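Teichoic acid D-alanine hydrolase (Staphylococcus aureus, PDB 5ZH8) removes D-alanyl groups from wall teichoic acid and lipoteichoic acid of the cell envelope by ester hydrolysis, and influences methicillin resistance and autolysis. Local coordinates at residues K311-K323 and Y329-R341. Numbering follows the deposited sequence.
Sequences KITNPLLHEFGTK and YRYGFYAKPTLNR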
loop_
_atom_site.group_PDB
_atom_site.type_symbol
_atom_site.label_atom_id
_atom_site.label_comp_id
_atom_site.label_asym_id
_atom_site.label_seq_id
_atom_site.Cartn_x
_atom_site.Cartn_y
_atom_site.Cartn_z
ATOM N N LYS A 311 14.155 26.255 -25.281
ATOM C CA LYS A 311 14.024 27.295 -24.245
ATOM C C LYS A 311 12.807 27.121 -23.322
ATOM O O LYS A 311 12.804 27.635 -22.200
ATOM C CB LYS A 311 14.004 28.686 -24.880
ATOM C CG LYS A 311 15.346 29.113 -25.445
ATOM C CD LYS A 311 15.301 30.571 -25.891
ATOM C CE LYS A 311 16.561 30.991 -26.625
ATOM N NZ LYS A 311 17.798 30.693 -25.846
ATOM N N ILE A 312 11.786 26.404 -23.788
ATOM C CA ILE A 312 10.650 26.020 -22.938
ATOM C C ILE A 312 10.899 24.653 -22.283
ATOM O O ILE A 312 10.703 24.491 -21.076
ATOM C CB ILE A 312 9.322 25.987 -23.736
ATOM C CG1 ILE A 312 8.997 27.370 -24.324
ATOM C CG2 ILE A 312 8.167 25.497 -22.866
ATOM C CD1 ILE A 312 8.818 28.469 -23.305
ATOM N N THR A 313 11.345 23.688 -23.083
ATOM C CA THR A 313 11.496 22.313 -22.627
ATOM C C THR A 313 12.576 22.146 -21.554
ATOM O O THR A 313 12.347 21.469 -20.552
ATOM C CB THR A 313 11.833 21.372 -23.795
ATOM O OG1 THR A 313 10.795 21.435 -24.783
ATOM C CG2 THR A 313 11.991 19.941 -23.299
ATOM N N ASN A 314 13.744 22.749 -21.763
ATOM C CA ASN A 314 14.876 22.518 -20.861
ATOM C C ASN A 314 14.561 22.883 -19.402
ATOM O O ASN A 314 14.741 22.048 -18.509
ATOM C CB ASN A 314 16.135 23.241 -21.337
ATOM C CG ASN A 314 16.671 22.700 -22.651
ATOM O OD1 ASN A 314 16.341 21.587 -23.072
ATOM N ND2 ASN A 314 17.498 23.507 -23.318
ATOM N N PRO A 315 14.073 24.114 -19.148
ATOM C CA PRO A 315 13.711 24.457 -17.768
ATOM C C PRO A 315 12.555 23.618 -17.230
ATOM O O PRO A 315 12.594 23.187 -16.074
ATOM C CB PRO A 315 13.291 25.930 -17.854
ATOM C CG PRO A 315 13.755 26.413 -19.181
ATOM C CD PRO A 315 13.824 25.230 -20.076
ATOM N N LEU A 316 11.542 23.387 -18.064
ATOM C CA LEU A 316 10.421 22.542 -17.684
ATOM C C LEU A 316 10.922 21.198 -17.167
ATOM O O LEU A 316 10.466 20.726 -16.133
ATOM C CB LEU A 316 9.476 22.338 -18.874
ATOM C CG LEU A 316 8.367 21.288 -18.741
ATOM C CD1 LEU A 316 7.467 21.607 -17.558
ATOM C CD2 LEU A 316 7.594 21.218 -20.057
ATOM N N LEU A 317 11.879 20.606 -17.879
ATOM C CA LEU A 317 12.427 19.296 -17.519
ATOM C C LEU A 317 13.552 19.332 -16.481
ATOM O O LEU A 317 13.753 18.334 -15.786
ATOM C CB LEU A 317 12.946 18.561 -18.765
ATOM C CG LEU A 317 11.960 18.229 -19.897
ATOM C CD1 LEU A 317 12.645 17.336 -20.923
ATOM C CD2 LEU A 317 10.689 17.573 -19.388
ATOM N N HIS A 318 14.312 20.426 -16.382
ATOM C CA HIS A 318 15.561 20.400 -15.588
ATOM C C HIS A 318 15.794 21.506 -14.552
ATOM O O HIS A 318 16.668 21.355 -13.701
ATOM C CB HIS A 318 16.755 20.359 -16.535
ATOM C CG HIS A 318 16.706 19.228 -17.512
ATOM N ND1 HIS A 318 16.492 17.926 -17.125
ATOM C CD2 HIS A 318 16.868 19.201 -18.855
ATOM C CE1 HIS A 318 16.527 17.143 -18.188
ATOM N NE2 HIS A 318 16.752 17.890 -19.250
ATOM N N GLU A 319 15.044 22.606 -14.615
ATOM C CA GLU A 319 15.262 23.722 -13.696
ATOM C C GLU A 319 14.506 23.474 -12.408
ATOM O O GLU A 319 13.301 23.240 -12.440
ATOM C CB GLU A 319 14.807 25.048 -14.318
ATOM C CG GLU A 319 15.000 26.260 -13.409
ATOM C CD GLU A 319 14.674 27.574 -14.095
ATOM O OE1 GLU A 319 15.248 27.876 -15.159
ATOM O OE2 GLU A 319 13.845 28.329 -13.562
ATOM N N PHE A 320 15.206 23.528 -11.277
ATOM C CA PHE A 320 14.546 23.470 -9.974
ATOM C C PHE A 320 15.289 24.277 -8.926
ATOM O O PHE A 320 16.512 24.389 -8.977
ATOM C CB PHE A 320 14.326 22.023 -9.516
ATOM C CG PHE A 320 15.549 21.332 -8.996
ATOM C CD1 PHE A 320 16.564 20.948 -9.856
ATOM C CD2 PHE A 320 15.657 21.010 -7.650
ATOM C CE1 PHE A 320 17.681 20.281 -9.378
ATOM C CE2 PHE A 320 16.768 20.344 -7.165
ATOM C CZ PHE A 320 17.782 19.974 -8.030
ATOM N N GLY A 321 14.534 24.834 -7.981
ATOM C CA GLY A 321 15.077 25.702 -6.946
ATOM C C GLY A 321 15.184 27.141 -7.416
ATOM O O GLY A 321 16.111 27.858 -7.043
ATOM N N THR A 322 14.217 27.560 -8.227
ATOM C CA THR A 322 14.185 28.907 -8.782
ATOM C C THR A 322 12.812 29.523 -8.572
ATOM O O THR A 322 11.836 28.818 -8.333
ATOM C CB THR A 322 14.482 28.889 -10.293
ATOM O OG1 THR A 322 13.438 28.177 -10.973
ATOM C CG2 THR A 322 15.820 28.215 -10.570
ATOM N N LYS A 323 12.717 30.815 -8.730
ATOM C CA LYS A 323 11.450 31.447 -8.566
ATOM C C LYS A 323 10.406 30.780 -9.439
ATOM O O LYS A 323 9.323 30.506 -8.993
ATOM C CB LYS A 323 11.588 32.927 -8.869
ATOM C CG LYS A 323 10.283 33.670 -8.925
ATOM C CD LYS A 323 9.846 34.112 -7.554
ATOM C CE LYS A 323 8.678 35.073 -7.645
ATOM N NZ LYS A 323 9.026 36.369 -8.288
ATOM N N TYR A 329 9.028 19.194 -7.955
ATOM C CA TYR A 329 7.762 18.933 -8.629
ATOM C C TYR A 329 7.348 20.099 -9.524
ATOM O O TYR A 329 7.424 21.250 -9.119
ATOM C CB TYR A 329 6.665 18.672 -7.600
ATOM C CG TYR A 329 5.424 18.049 -8.180
ATOM C CD1 TYR A 329 5.373 16.696 -8.437
ATOM C CD2 TYR A 329 4.300 18.812 -8.477
ATOM C CE1 TYR A 329 4.249 16.104 -8.959
ATOM C CE2 TYR A 329 3.165 18.226 -9.009
ATOM C CZ TYR A 329 3.150 16.871 -9.245
ATOM O OH TYR A 329 2.038 16.256 -9.763
ATOM N N ARG A 330 6.930 19.784 -10.744
ATOM C CA ARG A 330 6.282 20.754 -11.620
ATOM C C ARG A 330 5.487 20.024 -12.701
ATOM O O ARG A 330 5.899 18.958 -13.181
ATOM C CB ARG A 330 7.293 21.718 -12.269
ATOM C CG ARG A 330 7.999 21.190 -13.525
ATOM C CD ARG A 330 8.930 20.013 -13.227
ATOM N NE ARG A 330 9.855 20.355 -12.156
ATOM C CZ ARG A 330 10.887 21.177 -12.289
ATOM N NH1 ARG A 330 11.171 21.741 -13.458
ATOM N NH2 ARG A 330 11.649 21.435 -11.240
ATOM N N TYR A 331 4.345 20.600 -13.073
ATOM C CA TYR A 331 3.547 20.108 -14.201
ATOM C C TYR A 331 3.366 18.588 -14.197
ATOM O O TYR A 331 3.485 17.935 -15.231
ATOM C CB TYR A 331 4.157 20.600 -15.526
ATOM C CG TYR A 331 4.041 22.094 -15.689
ATOM C CD1 TYR A 331 2.854 22.672 -16.149
ATOM C CD2 TYR A 331 5.103 22.945 -15.361
ATOM C CE1 TYR A 331 2.734 24.044 -16.299
ATOM C CE2 TYR A 331 4.987 24.320 -15.504
ATOM C CZ TYR A 331 3.800 24.862 -15.970
ATOM O OH TYR A 331 3.675 26.223 -16.114
ATOM N N GLY A 332 3.092 18.038 -13.018
ATOM C CA GLY A 332 2.790 16.616 -12.875
ATOM C C GLY A 332 3.957 15.658 -12.713
ATOM O O GLY A 332 3.748 14.452 -12.725
ATOM N N PHE A 333 5.178 16.164 -12.558
ATOM C CA PHE A 333 6.354 15.284 -12.429
ATOM C C PHE A 333 7.503 15.940 -11.670
ATOM O O PHE A 333 7.473 17.132 -11.386
ATOM C CB PHE A 333 6.823 14.836 -13.811
ATOM C CG PHE A 333 7.582 15.890 -14.565
ATOM C CD1 PHE A 333 6.908 16.870 -15.301
ATOM C CD2 PHE A 333 8.967 15.911 -14.535
ATOM C CE1 PHE A 333 7.609 17.844 -15.986
ATOM C CE2 PHE A 333 9.675 16.890 -15.217
ATOM C CZ PHE A 333 8.995 17.854 -15.943
ATOM N N TYR A 334 8.514 15.142 -11.358
ATOM C CA TYR A 334 9.636 15.577 -10.533
ATOM C C TYR A 334 10.925 15.726 -11.330
ATOM O O TYR A 334 11.312 14.824 -12.057
ATOM C CB TYR A 334 9.876 14.554 -9.427
ATOM C CG TYR A 334 8.759 14.453 -8.422
ATOM C CD1 TYR A 334 8.749 15.261 -7.298
ATOM C CD2 TYR A 334 7.717 13.537 -8.585
ATOM C CE1 TYR A 334 7.732 15.175 -6.364
ATOM C CE2 TYR A 334 6.695 13.444 -7.654
ATOM C CZ TYR A 334 6.711 14.263 -6.546
ATOM O OH TYR A 334 5.708 14.186 -5.610
ATOM N N ALA A 335 11.579 16.872 -11.179
ATOM C CA ALA A 335 12.963 17.042 -11.600
ATOM C C ALA A 335 13.829 16.967 -10.354
ATOM O O ALA A 335 13.755 17.843 -9.498
ATOM C CB ALA A 335 13.151 18.376 -12.296
ATOM N N LYS A 336 14.633 15.910 -10.252
ATOM C CA LYS A 336 15.467 15.676 -9.074
ATOM C C LYS A 336 16.959 15.785 -9.422
ATOM O O LYS A 336 17.310 15.934 -10.592
ATOM C CB LYS A 336 15.139 14.310 -8.475
ATOM C CG LYS A 336 13.663 14.110 -8.160
ATOM C CD LYS A 336 13.406 12.742 -7.547
ATOM C CE LYS A 336 12.301 12.781 -6.508
ATOM N NZ LYS A 336 12.728 13.504 -5.275
ATOM N N PRO A 337 17.841 15.735 -8.407
ATOM C CA PRO A 337 19.271 15.879 -8.667
ATOM C C PRO A 337 19.884 14.864 -9.628
ATOM O O PRO A 337 20.665 15.257 -10.495
ATOM C CB PRO A 337 19.886 15.732 -7.279
ATOM C CG PRO A 337 18.858 16.309 -6.385
ATOM C CD PRO A 337 17.556 15.840 -6.966
ATOM N N THR A 338 19.542 13.587 -9.482
ATOM C CA THR A 338 20.170 12.538 -10.294
ATOM C C THR A 338 19.261 11.995 -11.384
ATOM O O THR A 338 19.694 11.157 -12.182
ATOM C CB THR A 338 20.599 11.347 -9.424
ATOM O OG1 THR A 338 19.436 10.743 -8.847
ATOM C CG2 THR A 338 21.524 11.789 -8.325
ATOM N N LEU A 339 18.010 12.466 -11.421
ATOM C CA LEU A 339 16.978 11.853 -12.263
ATOM C C LEU A 339 15.696 12.670 -12.301
ATOM O O LEU A 339 15.477 13.521 -11.447
ATOM C CB LEU A 339 16.657 10.446 -11.747
ATOM C CG LEU A 339 16.220 10.341 -10.273
ATOM C CD1 LEU A 339 14.722 10.578 -10.098
ATOM C CD2 LEU A 339 16.605 8.982 -9.694
ATOM N N ASN A 340 14.869 12.407 -13.308
ATOM C CA ASN A 340 13.488 12.888 -13.343
ATOM C C ASN A 340 12.575 11.706 -13.042
ATOM O O ASN A 340 12.837 10.583 -13.477
ATOM C CB ASN A 340 13.127 13.490 -14.710
ATOM C CG ASN A 340 13.700 14.885 -14.914
ATOM O OD1 ASN A 340 14.588 15.324 -14.180
ATOM N ND2 ASN A 340 13.196 15.584 -15.926
ATOM N N ARG A 341 11.496 11.969 -12.315
ATOM C CA ARG A 341 10.642 10.913 -11.810
ATOM C C ARG A 341 9.160 11.184 -12.069
ATOM O O ARG A 341 8.686 12.305 -11.878
ATOM C CB ARG A 341 10.892 10.747 -10.311
ATOM C CG ARG A 341 9.884 9.882 -9.577
ATOM C CD ARG A 341 10.268 9.762 -8.112
ATOM N NE ARG A 341 9.442 8.786 -7.398
ATOM C CZ ARG A 341 8.247 9.047 -6.867
ATOM N NH1 ARG A 341 7.710 10.259 -6.970
ATOM N NH2 ARG A 341 7.584 8.097 -6.235
#
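Arg330 sends its guanidinium to the C-terminal end of helix 310-318, where NH1 and NH2 both donate to Glu319 O, at 2.8 Å for NH1 and 2.7 Å for NH2. That oxygen lies in the guanidinium plane, gripped end-on by the two nitrogens. NH1 also donates to Leu316 O (2.9 Å), approaching from above the carbonyl plane, so one cation gathers the carbonyl of Leu316 in the last helical turn and that of Glu319 just beyond it. Bends at chi2 and chi3 (-67° and -53°) turn the guanidinium toward the two carbonyls, and NE is bound to Glu328 O. Next along, Tyr331 crosses Leu316 at about a right angle, Leu316 CD1 resting 3.5 Å from Tyr331 CD2, and Tyr331 OH is hydrogen-bonded to Glu141 OE2 of helix 129-142. Arg330 to Phe333 form a type I' turn, the tight hairpin joining strands 329-330 and 333-335 at one edge of the antiparallel sheet of this beta-lactamase-like fold; the 311-318 portion of the helix runs almost perpendicular to strand 333-335 (89°). Phe333 CZ touches both Leu316 O and Leu317 CD2, the latter at 3.8 Å, and one face of its ring carries Arg330 CD. Ala335 puts its methyl over the centre of the Arg330 guanidinium, and its carbonyl oxygen sits over one face of the Phe320 ring, offset toward the rim. Past the strand, Pro337 CG meets Phe320 CZ at 4.2 Å, the two side chains crossing at about a right angle. Back on the sheet, Asn340 donates from ND2 to Leu317 O (2.8 Å), in the carbonyl plane on a lone pair, while OD1 of the same amide accepts from Asn390 ND2.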